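Local coordinates for protein adenosine 5'-monophosphoramidase (Candida albicans, PDB 6IQ1) that probably hydrolyses adenosine 5'-monophosphoramidates to AMP as a homodimeric histidine triad enzyme of the HINT family, at residues D[20-32]-D[39-51]. Residues are numbered along the deposited sequence; the frame is centred on the assembly and turned at random.
Sequences FKLIETAKTYSFL and EAHVLIIPKHHGA. With ZN (zinc ion), chain H.
Tyr29 and Phe31 pair with Ile45 and Leu43 through four backbone hydrogen bonds, joining strands 28-32 and 42-46 at 161°, nearly antiparallel, with axes 4.7 Å apart. Lys47 N extends the ladder to Lys27 O (3.0 Å). The side chain of Lys47 runs extended past the 25-27 turn, NZ gripped by Thr25 O (2.7 Å) and the anti lone pair of Glu24 OE2 (2.9 Å). Glu24 also bridges to Lys21, tying two lysines together. Apolar Tyr29, Phe31 and Ile45 pack against helix 8-14, Leu43 on the same face. With CG between the backbone N and the carbonyl carbon (chi1 57°), the Phe31 ring turns toward Leu43, whose CB lies over one face near the rim, with CD1 3.5 Å from Phe31 CE2; Ile45 CD1 sits at the ring edge. Helix 58-74 covers the other face: small Thr28 hydrogen-bonds Asp63 through OG1 and packs CG2 on Ile44, while Ser30 OG donates to Ile23 O. Leu22 CD1 reaches Val42 CG2 tip to tip. Past the strand, His49 ND1 binds zinc with Cys7, Cys10 and His104; before it, His41 NE2 is hydrogen-bonded to His108 ND1. The two strands form an antiparallel beta hairpin in the five-stranded HIT-fold sheet, strand 107-112 flanking 42-46 beyond.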
ATOM      1  N   PHE D  20      10.498 -13.955  12.349  1.00 38.40           N
ATOM      2  CA  PHE D  20      10.812 -14.852  11.232  1.00 37.45           C
ATOM      3  C   PHE D  20      11.277 -14.016  10.038  1.00 39.47           C
ATOM      4  O   PHE D  20      10.477 -13.609   9.192  1.00 38.05           O
ATOM      5  CB  PHE D  20       9.599 -15.703  10.876  1.00 37.94           C
ATOM      6  CG  PHE D  20       9.168 -16.642  11.972  1.00 42.81           C
ATOM      7  CD1 PHE D  20       9.744 -17.899  12.098  1.00 44.04           C
ATOM      8  CD2 PHE D  20       8.181 -16.270  12.875  1.00 39.88           C
ATOM      9  CE1 PHE D  20       9.350 -18.766  13.107  1.00 39.85           C
ATOM     10  CE2 PHE D  20       7.789 -17.131  13.882  1.00 43.23           C
ATOM     11  CZ  PHE D  20       8.375 -18.383  13.996  1.00 41.12           C
ATOM     12  N   LYS D  21      12.589 -13.792   9.946  1.00 30.82           N
ATOM     13  CA  LYS D  21      13.134 -12.810   9.013  1.00 36.86           C
ATOM     14  C   LYS D  21      13.142 -13.318   7.572  1.00 36.68           C
ATOM     15  O   LYS D  21      13.417 -14.489   7.301  1.00 36.38           O
ATOM     16  CB  LYS D  21      14.555 -12.418   9.423  1.00 37.89           C
ATOM     17  CG  LYS D  21      15.196 -11.388   8.515  1.00 37.78           C
ATOM     18  CD  LYS D  21      16.599 -11.049   8.980  1.00 44.05           C
ATOM     19  CE  LYS D  21      17.651 -11.832   8.211  1.00 45.30           C
ATOM     20  NZ  LYS D  21      18.624 -10.921   7.529  1.00 47.81           N
ATOM     21  N   LEU D  22      12.859 -12.414   6.632  1.00 34.56           N
ATOM     22  CA  LEU D  22      12.776 -12.790   5.233  1.00 32.04           C
ATOM     23  C   LEU D  22      13.836 -11.997   4.484  1.00 31.67           C
ATOM     24  O   LEU D  22      15.010 -12.374   4.496  1.00 35.16           O
ATOM     25  CB  LEU D  22      11.340 -12.589   4.720  1.00 31.89           C
ATOM     26  CG  LEU D  22      10.242 -13.576   5.181  1.00 31.12           C
ATOM     27  CD1 LEU D  22       8.888 -13.157   4.668  1.00 27.55           C
ATOM     28  CD2 LEU D  22      10.529 -14.998   4.714  1.00 30.50           C
ATOM     29  N   ILE D  23      13.481 -10.904   3.835  1.00 33.84           N
ATOM     30  CA  ILE D  23      14.434 -10.071   3.120  1.00 29.88           C
ATOM     31  C   ILE D  23      14.806  -8.905   4.019  1.00 28.79           C
ATOM     32  O   ILE D  23      13.934  -8.282   4.631  1.00 33.03           O
ATOM     33  CB  ILE D  23      13.847  -9.592   1.780  1.00 31.47           C
ATOM     34  CG1 ILE D  23      13.802 -10.756   0.769  1.00 31.16           C
ATOM     35  CG2 ILE D  23      14.630  -8.401   1.227  1.00 28.83           C
ATOM     36  CD1 ILE D  23      13.153 -10.401  -0.577  1.00 30.54           C
ATOM     37  N   GLU D  24      16.094  -8.622   4.125  1.00 30.00           N
ATOM     38  CA  GLU D  24      16.549  -7.413   4.792  1.00 30.01           C
ATOM     39  C   GLU D  24      17.456  -6.611   3.861  1.00 31.57           C
ATOM     40  O   GLU D  24      18.168  -7.165   3.019  1.00 26.43           O
ATOM     41  CB  GLU D  24      17.280  -7.723   6.086  1.00 29.57           C
ATOM     42  CG  GLU D  24      17.482  -6.492   6.926  1.00 34.61           C
ATOM     43  CD  GLU D  24      18.312  -6.736   8.167  1.00 40.97           C
ATOM     44  OE1 GLU D  24      18.403  -7.908   8.630  1.00 41.31           O
ATOM     45  OE2 GLU D  24      18.864  -5.730   8.676  1.00 37.41           O
ATOM     46  N   THR D  25      17.417  -5.295   4.034  1.00 30.25           N
ATOM     47  CA  THR D  25      18.089  -4.331   3.178  1.00 29.58           C
ATOM     48  C   THR D  25      18.763  -3.318   4.100  1.00 35.43           C
ATOM     49  O   THR D  25      18.497  -3.288   5.304  1.00 32.03           O
ATOM     50  CB  THR D  25      17.058  -3.697   2.202  1.00 33.06           C
ATOM     51  OG1 THR D  25      16.808  -4.580   1.098  1.00 32.25           O
ATOM     52  CG2 THR D  25      17.477  -2.373   1.679  1.00 40.46           C
ATOM     53  N   ALA D  26      19.685  -2.523   3.550  1.00 31.26           N
ATOM     54  CA  ALA D  26      20.224  -1.403   4.312  1.00 33.30           C
ATOM     55  C   ALA D  26      19.110  -0.568   4.934  1.00 35.29           C
ATOM     56  O   ALA D  26      19.250  -0.066   6.056  1.00 37.27           O
ATOM     57  CB  ALA D  26      21.104  -0.527   3.414  1.00 27.07           C
ATOM     58  N   LYS D  27      17.990  -0.416   4.230  1.00 31.86           N
ATOM     59  CA  LYS D  27      16.918   0.456   4.682  1.00 36.79           C
ATOM     60  C   LYS D  27      15.630  -0.255   5.098  1.00 33.66           C
ATOM     61  O   LYS D  27      14.813   0.358   5.792  1.00 32.11           O
ATOM     62  CB  LYS D  27      16.598   1.495   3.591  1.00 34.75           C
ATOM     63  CG  LYS D  27      17.589   2.658   3.578  1.00 34.89           C
ATOM     64  CD  LYS D  27      17.495   3.464   2.279  1.00 38.04           C
ATOM     65  CE  LYS D  27      18.728   4.350   2.067  1.00 36.23           C
ATOM     66  NZ  LYS D  27      19.024   5.212   3.253  1.00 43.98           N
ATOM     67  N   THR D  28      15.430  -1.520   4.731  1.00 30.52           N
ATOM     68  CA  THR D  28      14.139  -2.158   4.927  1.00 29.72           C
ATOM     69  C   THR D  28      14.287  -3.492   5.650  1.00 30.43           C
ATOM     70  O   THR D  28      15.292  -4.189   5.489  1.00 32.36           O
ATOM     71  CB  THR D  28      13.442  -2.352   3.565  1.00 32.12           C
ATOM     72  OG1 THR D  28      13.238  -1.073   2.954  1.00 28.84           O
ATOM     73  CG2 THR D  28      12.100  -3.032   3.723  1.00 26.86           C
ATOM     74  N   TYR D  29      13.264  -3.853   6.438  1.00 26.34           N
ATOM     75  CA  TYR D  29      13.234  -5.115   7.179  1.00 27.61           C
ATOM     76  C   TYR D  29      11.881  -5.805   7.015  1.00 29.68           C
ATOM     77  O   TYR D  29      10.826  -5.187   7.231  1.00 28.30           O
ATOM     78  CB  TYR D  29      13.526  -4.879   8.668  1.00 26.27           C
ATOM     79  CG  TYR D  29      13.722  -6.153   9.455  1.00 29.15           C
ATOM     80  CD1 TYR D  29      12.631  -6.877   9.933  1.00 29.89           C
ATOM     81  CD2 TYR D  29      14.989  -6.636   9.719  1.00 34.87           C
ATOM     82  CE1 TYR D  29      12.798  -8.041  10.637  1.00 31.87           C
ATOM     83  CE2 TYR D  29      15.171  -7.805  10.444  1.00 37.87           C
ATOM     84  CZ  TYR D  29      14.073  -8.504  10.896  1.00 38.10           C
ATOM     85  OH  TYR D  29      14.245  -9.673  11.602  1.00 40.66           O
ATOM     86  N   SER D  30      11.899  -7.091   6.675  1.00 26.33           N
ATOM     87  CA  SER D  30      10.644  -7.801   6.472  1.00 30.28           C
ATOM     88  C   SER D  30      10.659  -9.171   7.149  1.00 29.51           C
ATOM     89  O   SER D  30      11.705  -9.804   7.304  1.00 30.50           O
ATOM     90  CB  SER D  30      10.320  -7.927   4.968  1.00 24.05           C
ATOM     91  OG  SER D  30      11.320  -8.642   4.284  1.00 30.87           O
ATOM     92  N   PHE D  31       9.468  -9.624   7.536  1.00 29.12           N
ATOM     93  CA  PHE D  31       9.293 -10.797   8.379  1.00 31.57           C
ATOM     94  C   PHE D  31       7.830 -11.220   8.344  1.00 32.10           C
ATOM     95  O   PHE D  31       6.944 -10.433   7.993  1.00 31.74           O
ATOM     96  CB  PHE D  31       9.749 -10.529   9.826  1.00 29.23           C
ATOM     97  CG  PHE D  31       9.048  -9.368  10.491  1.00 28.76           C
ATOM     98  CD1 PHE D  31       9.380  -8.053  10.176  1.00 31.08           C
ATOM     99  CD2 PHE D  31       8.080  -9.587  11.448  1.00 31.57           C
ATOM    100  CE1 PHE D  31       8.738  -6.978  10.795  1.00 29.86           C
ATOM    101  CE2 PHE D  31       7.433  -8.517  12.083  1.00 35.24           C
ATOM    102  CZ  PHE D  31       7.755  -7.214  11.755  1.00 32.12           C
ATOM    103  N   LEU D  32       7.598 -12.483   8.714  1.00 34.79           N
ATOM    104  CA  LEU D  32       6.260 -13.065   8.737  1.00 30.60           C
ATOM    105  C   LEU D  32       5.374 -12.410   9.791  1.00 35.61           C
ATOM    106  O   LEU D  32       5.818 -12.094  10.902  1.00 32.27           O
ATOM    107  CB  LEU D  32       6.342 -14.557   9.031  1.00 28.67           C
ATOM    108  CG  LEU D  32       6.748 -15.495   7.897  1.00 34.12           C
ATOM    109  CD1 LEU D  32       6.902 -16.930   8.422  1.00 32.52           C
ATOM    110  CD2 LEU D  32       5.745 -15.441   6.743  1.00 29.77           C
ATOM    111  N   GLU D  39      -1.904 -17.070   4.468  1.00 36.88           N
ATOM    112  CA  GLU D  39      -0.821 -18.001   4.768  1.00 39.84           C
ATOM    113  C   GLU D  39       0.529 -17.292   4.928  1.00 45.11           C
ATOM    114  O   GLU D  39       1.146 -17.332   6.007  1.00 47.64           O
ATOM    115  CB  GLU D  39      -0.742 -19.085   3.700  1.00 36.35           C
ATOM    116  CG  GLU D  39       0.290 -20.128   4.066  1.00 42.41           C
ATOM    117  CD  GLU D  39       0.312 -21.293   3.123  1.00 50.36           C
ATOM    118  OE1 GLU D  39      -0.482 -21.296   2.152  1.00 54.83           O
ATOM    119  OE2 GLU D  39       1.124 -22.211   3.365  1.00 55.84           O
ATOM    120  N   ALA D  40       1.015 -16.655   3.873  1.00 36.69           N
ATOM    121  CA  ALA D  40       2.319 -15.993   3.952  1.00 31.81           C
ATOM    122  C   ALA D  40       2.161 -14.483   4.051  1.00 31.27           C
ATOM    123  O   ALA D  40       2.746 -13.726   3.280  1.00 30.97           O
ATOM    124  CB  ALA D  40       3.184 -16.369   2.756  1.00 33.28           C
ATOM    125  N   HIS D  41       1.312 -14.050   4.976  1.00 29.72           N
ATOM    126  CA  HIS D  41       1.166 -12.650   5.359  1.00 32.69           C
ATOM    127  C   HIS D  41       2.515 -12.098   5.831  1.00 32.92           C
ATOM    128  O   HIS D  41       3.039 -12.521   6.868  1.00 32.94           O
ATOM    129  CB  HIS D  41       0.092 -12.562   6.448  1.00 32.21           C
ATOM    130  CG  HIS D  41      -0.295 -11.173   6.853  1.00 29.93           C
ATOM    131  ND1 HIS D  41      -1.383 -10.925   7.667  1.00 32.70           N
ATOM    132  CD2 HIS D  41       0.256  -9.969   6.591  1.00 29.82           C
ATOM    133  CE1 HIS D  41      -1.485  -9.629   7.888  1.00 28.15           C
ATOM    134  NE2 HIS D  41      -0.503  -9.025   7.242  1.00 30.54           N
ATOM    135  N   VAL D  42       3.094 -11.172   5.073  1.00 31.85           N
ATOM    136  CA  VAL D  42       4.411 -10.623   5.367  1.00 31.29           C
ATOM    137  C   VAL D  42       4.242  -9.172   5.772  1.00 30.33           C
ATOM    138  O   VAL D  42       3.326  -8.494   5.301  1.00 32.42           O
ATOM    139  CB  VAL D  42       5.351 -10.759   4.152  1.00 30.70           C
ATOM    140  CG1 VAL D  42       6.710 -10.081   4.405  1.00 27.56           C
ATOM    141  CG2 VAL D  42       5.532 -12.226   3.803  1.00 31.07           C
ATOM    142  N   LEU D  43       5.099  -8.710   6.686  1.00 31.31           N
ATOM    143  CA  LEU D  43       5.210  -7.298   7.027  1.00 30.31           C
ATOM    144  C   LEU D  43       6.508  -6.759   6.455  1.00 30.12           C
ATOM    145  O   LEU D  43       7.508  -7.472   6.401  1.00 27.92           O
ATOM    146  CB  LEU D  43       5.198  -7.056   8.537  1.00 29.56           C
ATOM    147  CG  LEU D  43       4.003  -7.620   9.290  1.00 35.61           C
ATOM    148  CD1 LEU D  43       4.279  -7.576  10.768  1.00 31.93           C
ATOM    149  CD2 LEU D  43       2.719  -6.864   8.933  1.00 31.22           C
ATOM    150  N   ILE D  44       6.479  -5.496   6.031  1.00 27.69           N
ATOM    151  CA  ILE D  44       7.629  -4.835   5.426  1.00 28.51           C
ATOM    152  C   ILE D  44       7.734  -3.456   6.052  1.00 26.88           C
ATOM    153  O   ILE D  44       6.797  -2.655   5.947  1.00 29.44           O
ATOM    154  CB  ILE D  44       7.505  -4.708   3.898  1.00 28.53           C
ATOM    155  CG1 ILE D  44       7.258  -6.071   3.244  1.00 24.89           C
ATOM    156  CG2 ILE D  44       8.734  -4.023   3.334  1.00 29.76           C
ATOM    157  CD1 ILE D  44       5.790  -6.377   2.999  1.00 27.31           C
ATOM    158  N   ILE D  45       8.851  -3.179   6.716  1.00 28.40           N
ATOM    159  CA  ILE D  45       8.966  -1.949   7.498  1.00 27.91           C
ATOM    160  C   ILE D  45      10.245  -1.186   7.158  1.00 30.11           C
ATOM    161  O   ILE D  45      11.307  -1.783   6.914  1.00 29.40           O
ATOM    162  CB  ILE D  45       8.885  -2.247   9.008  1.00 32.27           C
ATOM    163  CG1 ILE D  45      10.159  -2.926   9.513  1.00 27.03           C
ATOM    164  CG2 ILE D  45       7.646  -3.113   9.337  1.00 28.28           C
ATOM    165  CD1 ILE D  45      10.082  -3.285  10.987  1.00 32.04           C
ATOM    166  N   PRO D  46      10.183   0.138   7.109  1.00 29.90           N
ATOM    167  CA  PRO D  46      11.417   0.921   7.104  1.00 30.58           C
ATOM    168  C   PRO D  46      12.112   0.792   8.453  1.00 32.10           C
ATOM    169  O   PRO D  46      11.469   0.598   9.486  1.00 32.73           O
ATOM    170  CB  PRO D  46      10.927   2.351   6.857  1.00 32.80           C
ATOM    171  CG  PRO D  46       9.551   2.371   7.445  1.00 35.01           C
ATOM    172  CD  PRO D  46       8.977   0.984   7.208  1.00 32.30           C
ATOM    173  N   LYS D  47      13.445   0.888   8.439  1.00 33.74           N
ATOM    174  CA  LYS D  47      14.194   0.800   9.692  1.00 36.80           C
ATOM    175  C   LYS D  47      14.082   2.087  10.497  1.00 39.42           C
ATOM    176  O   LYS D  47      14.100   2.053  11.735  1.00 51.40           O
ATOM    177  CB  LYS D  47      15.649   0.462   9.415  1.00 29.77           C
ATOM    178  CG  LYS D  47      15.888  -1.029   9.200  1.00 32.55           C
ATOM    179  CD  LYS D  47      17.147  -1.260   8.351  1.00 35.25           C
ATOM    180  CE  LYS D  47      17.517  -2.734   8.295  1.00 34.65           C
ATOM    181  NZ  LYS D  47      18.946  -2.936   7.895  1.00 33.01           N
ATOM    182  N   HIS D  48      13.951   3.213   9.814  1.00 33.45           N
ATOM    183  CA  HIS D  48      13.648   4.490  10.442  1.00 32.28           C
ATOM    184  C   HIS D  48      12.298   4.438  11.153  1.00 38.11           C
ATOM    185  O   HIS D  48      11.290   4.022  10.565  1.00 36.35           O
ATOM    186  CB  HIS D  48      13.640   5.556   9.346  1.00 32.95           C
ATOM    187  CG  HIS D  48      13.531   6.958   9.843  1.00 32.40           C
ATOM    188  ND1 HIS D  48      12.335   7.514  10.246  1.00 35.21           N
ATOM    189  CD2 HIS D  48      14.458   7.936   9.951  1.00 30.13           C
ATOM    190  CE1 HIS D  48      12.537   8.766  10.613  1.00 33.91           C
ATOM    191  NE2 HIS D  48      13.817   9.046  10.443  1.00 38.30           N
ATOM    192  N   HIS D  49      12.258   4.888  12.409  1.00 37.33           N
ATOM    193  CA  HIS D  49      11.006   4.843  13.167  1.00 34.21           C
ATOM    194  C   HIS D  49      10.145   6.059  12.837  1.00 33.24           C
ATOM    195  O   HIS D  49      10.450   7.179  13.257  1.00 32.18           O
ATOM    196  CB  HIS D  49      11.258   4.780  14.671  1.00 34.88           C
ATOM    197  CG  HIS D  49      10.000   4.802  15.482  1.00 32.76           C
ATOM    198  ND1 HIS D  49       9.383   3.652  15.932  1.00 35.25           N
ATOM    199  CD2 HIS D  49       9.212   5.829  15.882  1.00 33.70           C
ATOM    200  CE1 HIS D  49       8.280   3.969  16.587  1.00 32.04           C
ATOM    201  NE2 HIS D  49       8.154   5.284  16.573  1.00 32.41           N
ATOM    202  N   GLY D  50       9.055   5.839  12.117  1.00 35.14           N
ATOM    203  CA  GLY D  50       8.008   6.840  11.999  1.00 31.85           C
ATOM    204  C   GLY D  50       6.652   6.196  12.200  1.00 31.37           C
ATOM    205  O   GLY D  50       6.430   5.039  11.845  1.00 32.42           O
ATOM    206  N   ALA D  51       5.736   6.955  12.786  1.00 33.12           N
ATOM    207  CA  ALA D  51       4.445   6.344  13.070  1.00 34.16           C
ATOM    208  C   ALA D  51       3.592   6.242  11.811  1.00 30.68           C
ATOM    209  O   ALA D  51       2.982   5.199  11.561  1.00 29.55           O
ATOM    210  CB  ALA D  51       3.718   7.123  14.167  1.00 29.64           C
TER
HETATM  211 ZN    ZN H 201       9.690   1.678  15.766  1.00 46.06          ZN